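Local coordinates for protein diadenosine tetraphosphatase, putative (PDB 2QJC) that probably hydrolyses phosphoanhydrides such as diadenosine tetraphosphate, as a manganese-binding member of the calcineurin-like phosphoesterase family, at residues Pro127-Ile132 with Met138-Gly143; Pro189-Trp194 with Val200-Asp205. All coordinates share one frame; numbering follows the deposited sequence.

Contact 1 of 2, residues Pro127-Ile132 with Met138-Gly143. With MN (manganese (II) ion), chain C.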
loop_
_atom_site.group_PDB
_atom_site.type_symbol
_atom_site.label_atom_id
_atom_site.label_comp_id
_atom_site.label_asym_id
_atom_site.label_seq_id
_atom_site.Cartn_x
_atom_site.Cartn_y
_atom_site.Cartn_z
ATOM N N PRO A 127 -4.623 -9.714 0.387
ATOM C CA PRO A 127 -5.935 -9.230 -0.042
ATOM C C PRO A 127 -5.725 -7.885 -0.748
ATOM O O PRO A 127 -4.606 -7.361 -0.787
ATOM C CB PRO A 127 -6.690 -9.078 1.272
ATOM C CG PRO A 127 -5.618 -8.587 2.197
ATOM C CD PRO A 127 -4.412 -9.460 1.825
ATOM N N HIS A 128 -6.794 -7.330 -1.303
ATOM C CA HIS A 128 -6.712 -6.048 -1.993
ATOM C C HIS A 128 -7.026 -4.914 -1.021
ATOM O O HIS A 128 -6.495 -3.804 -1.142
ATOM C CB HIS A 128 -7.717 -6.010 -3.145
ATOM C CG HIS A 128 -7.482 -7.052 -4.192
ATOM N ND1 HIS A 128 -6.499 -6.935 -5.153
ATOM C CD2 HIS A 128 -8.098 -8.235 -4.426
ATOM C CE1 HIS A 128 -6.521 -8.001 -5.934
ATOM N NE2 HIS A 128 -7.482 -8.806 -5.514
ATOM N N ILE A 129 -7.896 -5.206 -0.061
ATOM C CA ILE A 129 -8.326 -4.217 0.916
ATOM C C ILE A 129 -8.343 -4.768 2.335
ATOM O O ILE A 129 -8.753 -5.902 2.561
ATOM C CB ILE A 129 -9.748 -3.715 0.576
ATOM C CG1 ILE A 129 -9.754 -3.102 -0.826
ATOM C CG2 ILE A 129 -10.219 -2.699 1.615
ATOM C CD1 ILE A 129 -11.139 -2.839 -1.378
ATOM N N ILE A 130 -7.896 -3.959 3.290
ATOM C CA ILE A 130 -7.909 -4.362 4.693
ATOM C C ILE A 130 -8.628 -3.297 5.512
ATOM O O ILE A 130 -8.294 -2.110 5.437
ATOM C CB ILE A 130 -6.476 -4.564 5.256
ATOM C CG1 ILE A 130 -5.815 -5.757 4.566
ATOM C CG2 ILE A 130 -6.529 -4.809 6.778
ATOM C CD1 ILE A 130 -4.358 -5.953 4.952
ATOM N N ARG A 131 -9.633 -3.723 6.273
ATOM C CA ARG A 131 -10.399 -2.813 7.119
ATOM C C ARG A 131 -9.937 -2.953 8.573
ATOM O O ARG A 131 -9.829 -4.069 9.091
ATOM C CB ARG A 131 -11.901 -3.122 7.032
ATOM C CG ARG A 131 -12.481 -3.107 5.630
ATOM C CD ARG A 131 -14.010 -3.254 5.649
ATOM N NE ARG A 131 -14.677 -1.965 5.826
ATOM C CZ ARG A 131 -15.995 -1.784 5.788
ATOM N NH1 ARG A 131 -16.804 -2.815 5.585
ATOM N NH2 ARG A 131 -16.504 -0.564 5.920
ATOM N N ILE A 132 -9.667 -1.820 9.218
ATOM C CA ILE A 132 -9.216 -1.769 10.616
ATOM C C ILE A 132 -10.217 -0.844 11.309
ATOM O O ILE A 132 -9.912 0.316 11.624
ATOM C CB ILE A 132 -7.788 -1.171 10.720
ATOM C CG1 ILE A 132 -6.829 -1.970 9.836
ATOM C CG2 ILE A 132 -7.299 -1.203 12.174
ATOM C CD1 ILE A 132 -5.519 -1.258 9.563
HETATM N N MSE A 138 -9.134 2.209 6.506
HETATM C CA MSE A 138 -9.225 1.227 5.422
HETATM C C MSE A 138 -7.978 1.362 4.535
HETATM O O MSE A 138 -7.606 2.470 4.122
HETATM C CB MSE A 138 -10.494 1.424 4.579
HETATM C CG MSE A 138 -11.796 1.107 5.324
HETATM SE SE MSE A 138 -13.312 0.678 4.164
HETATM C CE MSE A 138 -13.571 2.386 3.315
ATOM N N VAL A 139 -7.332 0.237 4.250
ATOM C CA VAL A 139 -6.116 0.238 3.444
ATOM C C VAL A 139 -6.313 -0.397 2.065
ATOM O O VAL A 139 -6.854 -1.497 1.949
ATOM C CB VAL A 139 -4.965 -0.522 4.200
ATOM C CG1 VAL A 139 -3.664 -0.461 3.407
ATOM C CG2 VAL A 139 -4.763 0.077 5.586
ATOM N N ALA A 140 -5.885 0.319 1.027
ATOM C CA ALA A 140 -5.941 -0.149 -0.359
ATOM C C ALA A 140 -4.645 0.365 -1.006
ATOM O O ALA A 140 -4.069 1.346 -0.541
ATOM C CB ALA A 140 -7.174 0.419 -1.082
ATOM N N HIS A 141 -4.182 -0.280 -2.070
ATOM C CA HIS A 141 -2.927 0.142 -2.689
ATOM C C HIS A 141 -2.945 1.509 -3.374
ATOM O O HIS A 141 -2.073 2.349 -3.113
ATOM C CB HIS A 141 -2.423 -0.919 -3.681
ATOM C CG HIS A 141 -1.164 -0.519 -4.384
ATOM N ND1 HIS A 141 0.030 -0.324 -3.721
ATOM C CD2 HIS A 141 -0.930 -0.202 -5.680
ATOM C CE1 HIS A 141 0.943 0.102 -4.575
ATOM N NE2 HIS A 141 0.386 0.186 -5.770
ATOM N N ALA A 142 -3.924 1.736 -4.247
ATOM C CA ALA A 142 -4.024 3.006 -4.968
ATOM C C ALA A 142 -5.199 3.861 -4.509
ATOM O O ALA A 142 -5.109 5.092 -4.477
ATOM C CB ALA A 142 -4.127 2.746 -6.484
ATOM N N GLY A 143 -6.305 3.216 -4.161
ATOM C CA GLY A 143 -7.464 3.972 -3.714
ATOM C C GLY A 143 -8.741 3.164 -3.743
ATOM O O GLY A 143 -8.707 1.945 -3.915
HETATM MN MN MN C . 1.706 0.901 -7.571
HETATM O O HOH W 1 -4.785 -2.968 -3.084
#
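Strands 129-132 and 138-140 run antiparallel, 165° between their directions, and the hydrogen-bonded pair Ile-130 and Val-139 joins them through Ile-130 N to Val-139 O (3.0 Å) and Val-139 N to Ile-130 O (2.8 Å). Both oxygens also meet a CA-H, of Ile-129 and Met-138 respectively. The side chains of Arg-131 and Met-138, a selenomethionine, run alongside each other from neighbouring strands; a bend at chi3 of the arginine (86°) helps to put NE 3.4 Å from Met-138 SE, which sits oblique to the guanidinium. Ile-129 CG1 approaches Ala-140 CB on this same face of the sheet. On the other, Val-139 packs against Ile-130 and sends CG2 toward Ile-132 CD1 (4.3 Å); Ile-132 rests on Val-21 and Val-139 on Ile-23 of strand 21-24, in the other mixed sheet. Beyond the last regular bond a water takes over, donating to His-128 O (2.7 Å) and accepting from His-141 N (2.9 Å). His-141 ND1 is bonded to the Val-53 carbonyl, which fixes the ring's rotation while NE2 binds manganese at 2.3 Å. The arrangement is a beta hairpin whose second strand leads into the loop that carries the metal ligand His-141, as in calcineurin-like phosphoesterases.

Contact 2 of 2, residues Pro189-Trp194 with Val200-Asp205. With MN (manganese (II) ion), chain C.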
loop_
_atom_site.group_PDB
_atom_site.type_symbol
_atom_site.label_atom_id
_atom_site.label_comp_id
_atom_site.label_asym_id
_atom_site.label_seq_id
_atom_site.Cartn_x
_atom_site.Cartn_y
_atom_site.Cartn_z
ATOM N N PRO A 189 -7.442 14.271 -8.890
ATOM C CA PRO A 189 -6.819 13.215 -8.089
ATOM C C PRO A 189 -7.926 12.487 -7.341
ATOM O O PRO A 189 -8.774 13.124 -6.704
ATOM C CB PRO A 189 -5.873 13.984 -7.168
ATOM C CG PRO A 189 -6.426 15.387 -7.156
ATOM C CD PRO A 189 -6.867 15.588 -8.574
ATOM N N TRP A 190 -7.931 11.160 -7.427
ATOM C CA TRP A 190 -8.987 10.387 -6.793
ATOM C C TRP A 190 -9.267 10.763 -5.331
ATOM O O TRP A 190 -10.422 10.958 -4.956
ATOM C CB TRP A 190 -8.706 8.878 -6.919
ATOM C CG TRP A 190 -7.885 8.316 -5.798
ATOM C CD1 TRP A 190 -6.519 8.266 -5.721
ATOM C CD2 TRP A 190 -8.376 7.866 -4.530
ATOM N NE1 TRP A 190 -6.134 7.826 -4.479
ATOM C CE2 TRP A 190 -7.252 7.574 -3.728
ATOM C CE3 TRP A 190 -9.661 7.690 -3.993
ATOM C CZ2 TRP A 190 -7.369 7.115 -2.413
ATOM C CZ3 TRP A 190 -9.781 7.234 -2.681
ATOM C CH2 TRP A 190 -8.636 6.953 -1.906
ATOM N N ALA A 191 -8.224 10.893 -4.515
ATOM C CA ALA A 191 -8.409 11.208 -3.099
ATOM C C ALA A 191 -9.250 12.447 -2.808
ATOM O O ALA A 191 -9.951 12.496 -1.790
ATOM C CB ALA A 191 -7.057 11.327 -2.404
ATOM N N SER A 192 -9.200 13.447 -3.686
ATOM C CA SER A 192 -9.993 14.659 -3.451
ATOM C C SER A 192 -11.492 14.360 -3.495
ATOM O O SER A 192 -12.301 15.143 -3.000
ATOM C CB SER A 192 -9.673 15.737 -4.494
ATOM O OG SER A 192 -10.221 15.396 -5.756
HETATM N N MSE A 193 -11.862 13.226 -4.079
HETATM C CA MSE A 193 -13.270 12.855 -4.204
HETATM C C MSE A 193 -13.777 11.923 -3.105
HETATM O O MSE A 193 -14.968 11.592 -3.071
HETATM C CB MSE A 193 -13.508 12.177 -5.550
HETATM C CG MSE A 193 -13.021 12.967 -6.747
HETATM SE SE MSE A 193 -14.046 14.574 -7.020
HETATM C CE MSE A 193 -15.569 13.791 -7.915
ATOM N N TRP A 194 -12.880 11.492 -2.219
ATOM C CA TRP A 194 -13.252 10.575 -1.144
ATOM C C TRP A 194 -13.948 11.303 0.001
ATOM O O TRP A 194 -13.482 12.348 0.464
ATOM C CB TRP A 194 -12.010 9.822 -0.637
ATOM C CG TRP A 194 -12.289 8.948 0.554
ATOM C CD1 TRP A 194 -11.962 9.206 1.850
ATOM C CD2 TRP A 194 -13.029 7.725 0.563
ATOM N NE1 TRP A 194 -12.458 8.223 2.673
ATOM C CE2 TRP A 194 -13.119 7.299 1.909
ATOM C CE3 TRP A 194 -13.631 6.946 -0.436
ATOM C CZ2 TRP A 194 -13.788 6.126 2.286
ATOM C CZ3 TRP A 194 -14.297 5.779 -0.062
ATOM C CH2 TRP A 194 -14.370 5.382 1.290
ATOM N N VAL A 200 -9.070 6.517 4.400
ATOM C CA VAL A 200 -8.416 5.559 3.520
ATOM C C VAL A 200 -6.926 5.870 3.449
ATOM O O VAL A 200 -6.529 6.993 3.130
ATOM C CB VAL A 200 -9.009 5.606 2.095
ATOM C CG1 VAL A 200 -8.157 4.767 1.130
ATOM C CG2 VAL A 200 -10.441 5.088 2.125
ATOM N N VAL A 201 -6.105 4.877 3.765
ATOM C CA VAL A 201 -4.662 5.042 3.720
ATOM C C VAL A 201 -4.141 4.265 2.508
ATOM O O VAL A 201 -4.435 3.078 2.339
ATOM C CB VAL A 201 -4.010 4.527 5.025
ATOM C CG1 VAL A 201 -2.511 4.781 4.988
ATOM C CG2 VAL A 201 -4.664 5.219 6.253
ATOM N N PHE A 202 -3.353 4.932 1.675
ATOM C CA PHE A 202 -2.851 4.305 0.458
ATOM C C PHE A 202 -1.426 4.719 0.084
ATOM O O PHE A 202 -0.787 5.480 0.799
ATOM C CB PHE A 202 -3.808 4.655 -0.689
ATOM C CG PHE A 202 -3.888 6.143 -0.983
ATOM C CD1 PHE A 202 -3.257 6.679 -2.104
ATOM C CD2 PHE A 202 -4.583 7.005 -0.127
ATOM C CE1 PHE A 202 -3.316 8.053 -2.371
ATOM C CE2 PHE A 202 -4.649 8.379 -0.382
ATOM C CZ PHE A 202 -4.014 8.907 -1.507
ATOM N N GLY A 203 -0.952 4.210 -1.049
ATOM C CA GLY A 203 0.372 4.537 -1.568
ATOM C C GLY A 203 0.275 4.660 -3.088
ATOM O O GLY A 203 -0.477 5.493 -3.591
ATOM N N HIS A 204 1.042 3.848 -3.817
ATOM C CA HIS A 204 1.019 3.808 -5.288
ATOM C C HIS A 204 1.454 5.020 -6.131
ATOM O O HIS A 204 2.342 4.893 -6.981
ATOM C CB HIS A 204 -0.382 3.377 -5.756
ATOM C CG HIS A 204 -0.554 3.355 -7.247
ATOM N ND1 HIS A 204 0.201 2.551 -8.075
ATOM C CD2 HIS A 204 -1.418 4.016 -8.056
ATOM C CE1 HIS A 204 -0.189 2.715 -9.327
ATOM N NE2 HIS A 204 -1.172 3.599 -9.343
ATOM N N ASP A 205 0.821 6.171 -5.902
ATOM C CA ASP A 205 1.056 7.397 -6.675
ATOM C C ASP A 205 2.322 8.191 -6.325
ATOM O O ASP A 205 2.239 9.320 -5.832
ATOM C CB ASP A 205 -0.181 8.305 -6.543
ATOM C CG ASP A 205 -0.279 9.366 -7.654
ATOM O OD1 ASP A 205 -1.273 10.125 -7.661
ATOM O OD2 ASP A 205 0.622 9.447 -8.517
HETATM MN MN MN C . 1.706 0.901 -7.571
#
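Pro-189 O is gripped twice by Ser-192, by OG at 2.9 Å and by the backbone N at 3.1 Å, which curls residues 189-192 into a turn; backbone bonds from Met-193 N to Trp-190 O and from Trp-194 N to Ala-191 O carry it on to Trp-194, presenting Trp-190, Ala-191 and Trp-194 to strand 200-202. The indole of Trp-190 comes edge-on to the phenyl of Phe-202 in a T-shaped pair, with planes at 71° and the five-membered ring centroid 4.9 Å from the phenyl centroid. Trp-190 CZ2 stands over the middle of the Phe-202 ring, while NE1 lies over its rim, 3.5 Å from CE1. A chi1 of 62° sets Phe-202 CG between backbone N and carbonyl carbon, with the ring face turned to the Trp-190 edge, and the two side chains run past one another, antiparallel. Ala-191 CB adds a contact to Phe-202 CZ. The loop thus lids the sheet face bearing Val-200 and Phe-202; the strand then runs into the loop with the Gly-His pair common in metallophosphoesterases, where His-204 ND1 binds manganese at 2.3 Å and NE2 is held by the Thr-160 carbonyl. Val-200 divides its branches between the two indoles. CG1 touches Trp-190 CH2 at the ring edge (3.8 Å), and CG2 makes a CH-pi contact over one face of Trp-194, 3.8 Å from the six-membered ring centroid. Trp-194 NE1 is bonded to Glu-198 O, which helps hold that indole across the valine.

How the contacts relate
The centres of contacts 1 and 2 lie about 11 Å apart, and the contacts follow one another along the chain, the hairpin of contact 1 closing before contact 2 opens. They share one mixed sheet, in which strands 137-140 and 199-202 are parallel neighbours, linked by a probable hydrogen bond from Val-201 N to Met-138 O (2.9 Å). Past the strand ends, Gly-203 N probably bonds to His-141 O, which holds the two ligand-bearing loops together. His-141 and His-204 bind the same manganese, along with Asp-55 and Asn-81, and Asp-55 also binds the second ion, with Asp-26 and His-28. The loops that follow the two adjacent strands thus supply two ligands to one half of a two-metal site.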